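Local coordinates for RNase III (Scheffersomyces stipitis, PDB 7DEY) that acts as a Dicer of the ribonuclease III family, processing stem-loop RNA, probably by cutting double-stranded RNA to leave 5'-phosphates, at the interface of chains A and B. Sequence-based numbering; all coordinates share one arbitrary frame. Chains: chain A/B, RNase III.

Contact 1: the interface of chains A and B. Residues chain A 77, 80, 82-83, 86, 110; chain B 77, 80, 82-83, 86.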
loop_
_atom_site.group_PDB
_atom_site.type_symbol
_atom_site.label_atom_id
_atom_site.label_comp_id
_atom_site.label_asym_id
_atom_site.label_seq_id
_atom_site.Cartn_x
_atom_site.Cartn_y
_atom_site.Cartn_z
ATOM N N GLN A 77 -6.309 5.172 -7.592
ATOM C CA GLN A 77 -5.380 4.459 -6.725
ATOM C C GLN A 77 -5.876 3.057 -6.432
ATOM O O GLN A 77 -5.087 2.105 -6.411
ATOM C CB GLN A 77 -5.168 5.230 -5.427
ATOM C CG GLN A 77 -4.250 6.432 -5.574
ATOM C CD GLN A 77 -3.517 6.745 -4.301
ATOM O OE1 GLN A 77 -3.520 5.955 -3.348
ATOM N NE2 GLN A 77 -2.881 7.902 -4.268
ATOM N N ASP A 80 -5.085 0.720 -9.552
ATOM C CA ASP A 80 -3.799 0.616 -10.213
ATOM C C ASP A 80 -3.204 -0.768 -10.021
ATOM O O ASP A 80 -3.690 -1.587 -9.230
ATOM C CB ASP A 80 -2.838 1.653 -9.676
ATOM C CG ASP A 80 -2.732 1.609 -8.183
ATOM O OD1 ASP A 80 -2.641 2.702 -7.593
ATOM O OD2 ASP A 80 -2.763 0.502 -7.588
ATOM N N HIS A 82 -0.519 -1.711 -8.605
ATOM C CA HIS A 82 0.042 -1.942 -7.280
ATOM C C HIS A 82 -0.944 -2.668 -6.371
ATOM O O HIS A 82 -0.662 -3.764 -5.875
ATOM C CB HIS A 82 0.453 -0.607 -6.670
ATOM C CG HIS A 82 0.981 -0.722 -5.275
ATOM N ND1 HIS A 82 0.204 -0.502 -4.159
ATOM C CD2 HIS A 82 2.208 -1.061 -4.815
ATOM C CE1 HIS A 82 0.935 -0.682 -3.073
ATOM N NE2 HIS A 82 2.155 -1.023 -3.445
ATOM N N THR A 83 -2.112 -2.068 -6.125
ATOM C CA THR A 83 -3.046 -2.706 -5.209
ATOM C C THR A 83 -3.695 -3.922 -5.858
ATOM O O THR A 83 -3.935 -4.939 -5.198
ATOM C CB THR A 83 -4.082 -1.697 -4.741
ATOM O OG1 THR A 83 -5.022 -1.455 -5.785
ATOM C CG2 THR A 83 -3.387 -0.390 -4.433
ATOM N N GLN A 86 -1.376 -6.695 -5.283
ATOM C CA GLN A 86 -1.257 -7.211 -3.933
ATOM C C GLN A 86 -2.493 -7.975 -3.507
ATOM O O GLN A 86 -2.401 -8.836 -2.629
ATOM C CB GLN A 86 -0.988 -6.090 -2.948
ATOM C CG GLN A 86 -2.173 -5.218 -2.736
ATOM C CD GLN A 86 -2.391 -4.888 -1.295
ATOM O OE1 GLN A 86 -1.453 -4.520 -0.588
ATOM N NE2 GLN A 86 -3.638 -5.020 -0.837
ATOM N N ASP A 110 3.908 -3.195 -8.220
ATOM C CA ASP A 110 3.969 -3.006 -9.662
ATOM C C ASP A 110 3.476 -4.273 -10.361
ATOM O O ASP A 110 2.404 -4.769 -10.039
ATOM C CB ASP A 110 5.396 -2.657 -10.107
ATOM N N GLN B 77 6.532 -4.571 -2.900
ATOM C CA GLN B 77 5.306 -3.806 -2.746
ATOM C C GLN B 77 5.523 -2.498 -1.992
ATOM O O GLN B 77 4.878 -1.502 -2.326
ATOM C CB GLN B 77 4.261 -4.670 -2.058
ATOM C CG GLN B 77 3.712 -5.781 -2.956
ATOM C CD GLN B 77 2.867 -5.259 -4.110
ATOM O OE1 GLN B 77 1.714 -4.866 -3.915
ATOM N NE2 GLN B 77 3.440 -5.251 -5.317
ATOM N N ASP B 80 7.855 0.293 -4.145
ATOM C CA ASP B 80 7.545 0.609 -5.533
ATOM C C ASP B 80 6.911 1.999 -5.688
ATOM O O ASP B 80 6.651 2.719 -4.722
ATOM C CB ASP B 80 6.699 -0.493 -6.159
ATOM C CG ASP B 80 5.412 -0.703 -5.460
ATOM O OD1 ASP B 80 4.960 0.227 -4.750
ATOM O OD2 ASP B 80 4.833 -1.804 -5.641
ATOM N N HIS B 82 4.052 3.285 -6.597
ATOM C CA HIS B 82 2.768 3.609 -5.979
ATOM C C HIS B 82 2.943 4.105 -4.546
ATOM O O HIS B 82 2.480 5.195 -4.195
ATOM C CB HIS B 82 1.860 2.383 -6.001
ATOM C CG HIS B 82 0.607 2.539 -5.195
ATOM N ND1 HIS B 82 0.562 2.326 -3.832
ATOM C CD2 HIS B 82 -0.641 2.917 -5.557
ATOM C CE1 HIS B 82 -0.665 2.546 -3.394
ATOM N NE2 HIS B 82 -1.415 2.905 -4.421
ATOM N N THR B 83 3.606 3.319 -3.698
ATOM C CA THR B 83 3.693 3.722 -2.301
ATOM C C THR B 83 4.644 4.899 -2.089
ATOM O O THR B 83 4.385 5.750 -1.223
ATOM C CB THR B 83 4.121 2.564 -1.431
ATOM O OG1 THR B 83 4.506 3.096 -0.169
ATOM C CG2 THR B 83 5.291 1.865 -2.037
ATOM N N GLN B 86 2.873 7.902 -2.826
ATOM C CA GLN B 86 1.921 8.220 -1.772
ATOM C C GLN B 86 2.611 8.941 -0.627
ATOM O O GLN B 86 2.102 9.940 -0.121
ATOM C CB GLN B 86 1.234 6.946 -1.282
ATOM C CG GLN B 86 -0.054 7.205 -0.540
ATOM C CD GLN B 86 -0.855 5.942 -0.283
ATOM O OE1 GLN B 86 -0.311 4.838 -0.249
ATOM N NE2 GLN B 86 -2.166 6.103 -0.099
#

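Contact 2: the interface of chains A and B. Residues chain A 155-160; chain B 1, 89-92.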
loop_
_atom_site.group_PDB
_atom_site.type_symbol
_atom_site.label_atom_id
_atom_site.label_comp_id
_atom_site.label_asym_id
_atom_site.label_seq_id
_atom_site.Cartn_x
_atom_site.Cartn_y
_atom_site.Cartn_z
ATOM N N PHE A 155 -8.032 12.431 5.068
ATOM C CA PHE A 155 -7.112 12.760 3.965
ATOM C C PHE A 155 -6.869 11.545 3.073
ATOM O O PHE A 155 -6.917 10.393 3.506
ATOM C CB PHE A 155 -5.734 13.015 4.579
ATOM C CG PHE A 155 -4.996 11.738 4.895
ATOM C CD1 PHE A 155 -5.536 10.805 5.762
ATOM C CD2 PHE A 155 -3.803 11.439 4.262
ATOM C CE1 PHE A 155 -4.887 9.608 6.000
ATOM C CE2 PHE A 155 -3.146 10.250 4.520
ATOM C CZ PHE A 155 -3.688 9.337 5.388
ATOM N N LEU A 156 -6.647 11.851 1.811
ATOM C CA LEU A 156 -6.096 10.924 0.839
ATOM C C LEU A 156 -4.609 11.206 0.658
ATOM O O LEU A 156 -3.765 10.367 0.996
ATOM C CB LEU A 156 -6.857 10.980 -0.497
ATOM C CG LEU A 156 -6.289 10.074 -1.594
ATOM C CD1 LEU A 156 -6.770 8.663 -1.404
ATOM C CD2 LEU A 156 -6.664 10.572 -2.983
ATOM N N GLN A 157 -4.275 12.420 0.224
ATOM C CA GLN A 157 -2.905 12.837 -0.074
ATOM C C GLN A 157 -2.609 14.199 0.546
ATOM O O GLN A 157 -2.151 15.132 -0.129
ATOM C CB GLN A 157 -2.652 12.880 -1.582
ATOM C CG GLN A 157 -3.119 11.645 -2.344
ATOM C CD GLN A 157 -2.201 10.449 -2.156
ATOM O OE1 GLN A 157 -1.429 10.108 -3.053
ATOM N NE2 GLN A 157 -2.304 9.781 -1.001
ATOM N N GLU A 158 -2.885 14.324 1.847
ATOM C CA GLU A 158 -2.794 15.591 2.554
ATOM C C GLU A 158 -1.646 15.579 3.558
ATOM O O GLU A 158 -1.211 14.525 4.021
ATOM C CB GLU A 158 -4.123 15.904 3.255
ATOM C CG GLU A 158 -5.358 15.691 2.362
ATOM C CD GLU A 158 -5.841 16.966 1.651
ATOM O OE1 GLU A 158 -5.448 18.088 2.051
ATOM O OE2 GLU A 158 -6.620 16.835 0.677
ATOM N N SER A 159 -1.134 16.770 3.867
ATOM C CA SER A 159 -0.161 16.912 4.941
ATOM C C SER A 159 -0.871 17.072 6.281
ATOM O O SER A 159 -2.100 17.140 6.375
ATOM C CB SER A 159 0.779 18.102 4.711
ATOM O OG SER A 159 1.289 18.189 3.386
ATOM N N VAL A 160 -0.076 17.149 7.337
ATOM C CA VAL A 160 -0.552 17.484 8.660
ATOM C C VAL A 160 0.273 18.663 9.169
ATOM O O VAL A 160 1.158 19.163 8.483
ATOM C CB VAL A 160 -0.480 16.282 9.620
ATOM C CG1 VAL A 160 -1.703 15.367 9.430
ATOM C CG2 VAL A 160 0.797 15.504 9.383
ATOM N N LYS B 1 1.711 13.342 6.769
ATOM C CA LYS B 1 1.794 11.927 7.164
ATOM C C LYS B 1 2.201 11.815 8.628
ATOM O O LYS B 1 3.111 12.516 9.065
ATOM C CB LYS B 1 2.784 11.167 6.273
ATOM N N PHE B 89 3.370 12.713 -1.639
ATOM C CA PHE B 89 2.290 13.691 -1.603
ATOM C C PHE B 89 1.849 13.998 -0.184
ATOM O O PHE B 89 1.453 15.138 0.096
ATOM C CB PHE B 89 1.115 13.214 -2.451
ATOM C CG PHE B 89 1.376 13.322 -3.918
ATOM C CD1 PHE B 89 2.127 14.369 -4.411
ATOM C CD2 PHE B 89 0.917 12.371 -4.795
ATOM C CE1 PHE B 89 2.398 14.473 -5.756
ATOM C CE2 PHE B 89 1.185 12.472 -6.140
ATOM C CZ PHE B 89 1.929 13.524 -6.621
ATOM N N GLU B 90 1.926 13.019 0.722
ATOM C CA GLU B 90 1.632 13.287 2.123
ATOM C C GLU B 90 2.697 14.147 2.789
ATOM O O GLU B 90 2.472 14.627 3.909
ATOM C CB GLU B 90 1.456 11.983 2.909
ATOM C CG GLU B 90 0.424 11.065 2.331
ATOM C CD GLU B 90 0.563 9.650 2.834
ATOM O OE1 GLU B 90 0.411 9.415 4.054
ATOM O OE2 GLU B 90 0.832 8.769 2.002
ATOM N N TYR B 91 3.847 14.332 2.143
ATOM C CA TYR B 91 4.812 15.338 2.548
ATOM C C TYR B 91 4.857 16.480 1.542
ATOM O O TYR B 91 5.811 17.276 1.541
ATOM C CB TYR B 91 6.192 14.710 2.717
ATOM C CG TYR B 91 6.357 13.744 3.881
ATOM C CD1 TYR B 91 6.224 14.170 5.196
ATOM C CD2 TYR B 91 6.686 12.399 3.656
ATOM C CE1 TYR B 91 6.393 13.288 6.259
ATOM C CE2 TYR B 91 6.863 11.510 4.718
ATOM C CZ TYR B 91 6.720 11.966 6.016
ATOM O OH TYR B 91 6.895 11.089 7.059
ATOM N N GLY B 92 3.857 16.553 0.667
ATOM C CA GLY B 92 3.696 17.674 -0.237
ATOM C C GLY B 92 4.906 17.944 -1.096
ATOM O O GLY B 92 5.274 19.106 -1.294
#

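Contact 1: the interface of chains A and B
Two copies of one histidine lie face to face in this part of the dimer formed by the RNase III domains. A:His82 and B:His82 each sit in the first turn of their helix 81-90. In both, CG is anti to the backbone N (chi1 177° in A:His82), which sends the ring over to the other chain. The imidazoles stack with their centroids 3.8 Å apart and their planes 10° from parallel. The side chains cross at about a right angle. ND1 of A:His82 lies over ND1 of B:His82, across the ring faces, so no in-plane N-H points from one to the other. Outside the stack, A:His82 donates from NE2 to the backbone O of B:Gln77 at 3.0 Å. The bond is fairly straight, 155° at the hydrogen. It lies in the imidazole plane and uses a carbonyl lone pair, which should fix the ring rotation. Beside it, the B:Asp80 carboxylate stands steeply to the ring, with OD2 at the CD2 edge. A:Asp80 plays a similar part at B:His82: OD1 points to CD2. A:Asp80 OD2 accepts from the backbone N of A:Thr83 at 3.0 Å, capping the start of helix 81-90. The nearby carboxylates would probably favour a proton on an imidazole, although charge on both stacked rings would be opposed. The two halves differ: the B:Gln77 chain bends at chi2, while A:Gln77 is extended. B:Asp80 OD2 also accepts from the A:Asp110 backbone N at 3.1 Å, from above the carboxylate plane.

Contact 2: the interface of chains A and B
This is a segment-on-helix-end interface, packed by van der Waals contact. It lays A:Phe155 to A:Val160, the stretch between helices 134-152 and 164-172 of chain A, against the C-terminal end of helix 81-90 in chain B. It probably helps to steer the path from the RNase III domain to the double-stranded RNA binding domain over the partner subunit. No hydrogen bond joins the two chains here, so shape carries the contact. A:Gln157 and B:Phe89 form one end. Their side chains cross obliquely, and A:Gln157 CB meets B:Phe89 CB at 3.9 Å. Further out, the A:Gln157 chain bends at chi2 (-76°). This brings the amide oxygen OE1 of A:Gln157 to the edge of the phenyl ring, in its plane, 3.7 Å from B:Phe89 CD2. Amide and ring are turned 71° apart. The other arm of the amide turns back to its own chain. A:Gln157 NE2 donates to the backbone O of A:Leu156 at 2.5 Å, a bond that may help hold the amide. The A:Leu156 oxygen lies in the amide plane of A:Gln157, but the donor stands above the carbonyl plane. An alanine here would keep CB but remove the amide, and would probably leave the phenyl edge less well covered and the segment less firmly held. B:Glu90 fills the middle. B:Glu90 CA lies 3.6 Å from the backbone O of A:Glu158. Its chain extends beyond CG, so that the carboxylate reaches the A:Phe155 ring, with B:Glu90 OE1 3.7 Å from CE2. The two planes are inclined obliquely, neither stacked nor perpendicular. A:Ser159 rests its CA and hydroxymethyl group against the backbone O of B:Glu90. At the far end the A:Val160 methyl CG2 lies 3.5 Å from the backbone N of B:Lys1.

The C-alpha centres of contact 1 and contact 2 lie about 17 Å apart. The contacts share no residue. Helix 81-90 of chain B joins them: its first turns serve contact 1, and its C-terminal end serves contact 2. The two ends of this one helix thus meet different parts of chain A. Contact 1 pairs the same region of both chains, though not as an exact two-fold. Contact 2 sets different segments against each other. Contact 1 probably helps hold the RNase III domains together, while contact 2 keeps the segment leading to the RNA-binding domain of chain A close to the partner's catalytic domain.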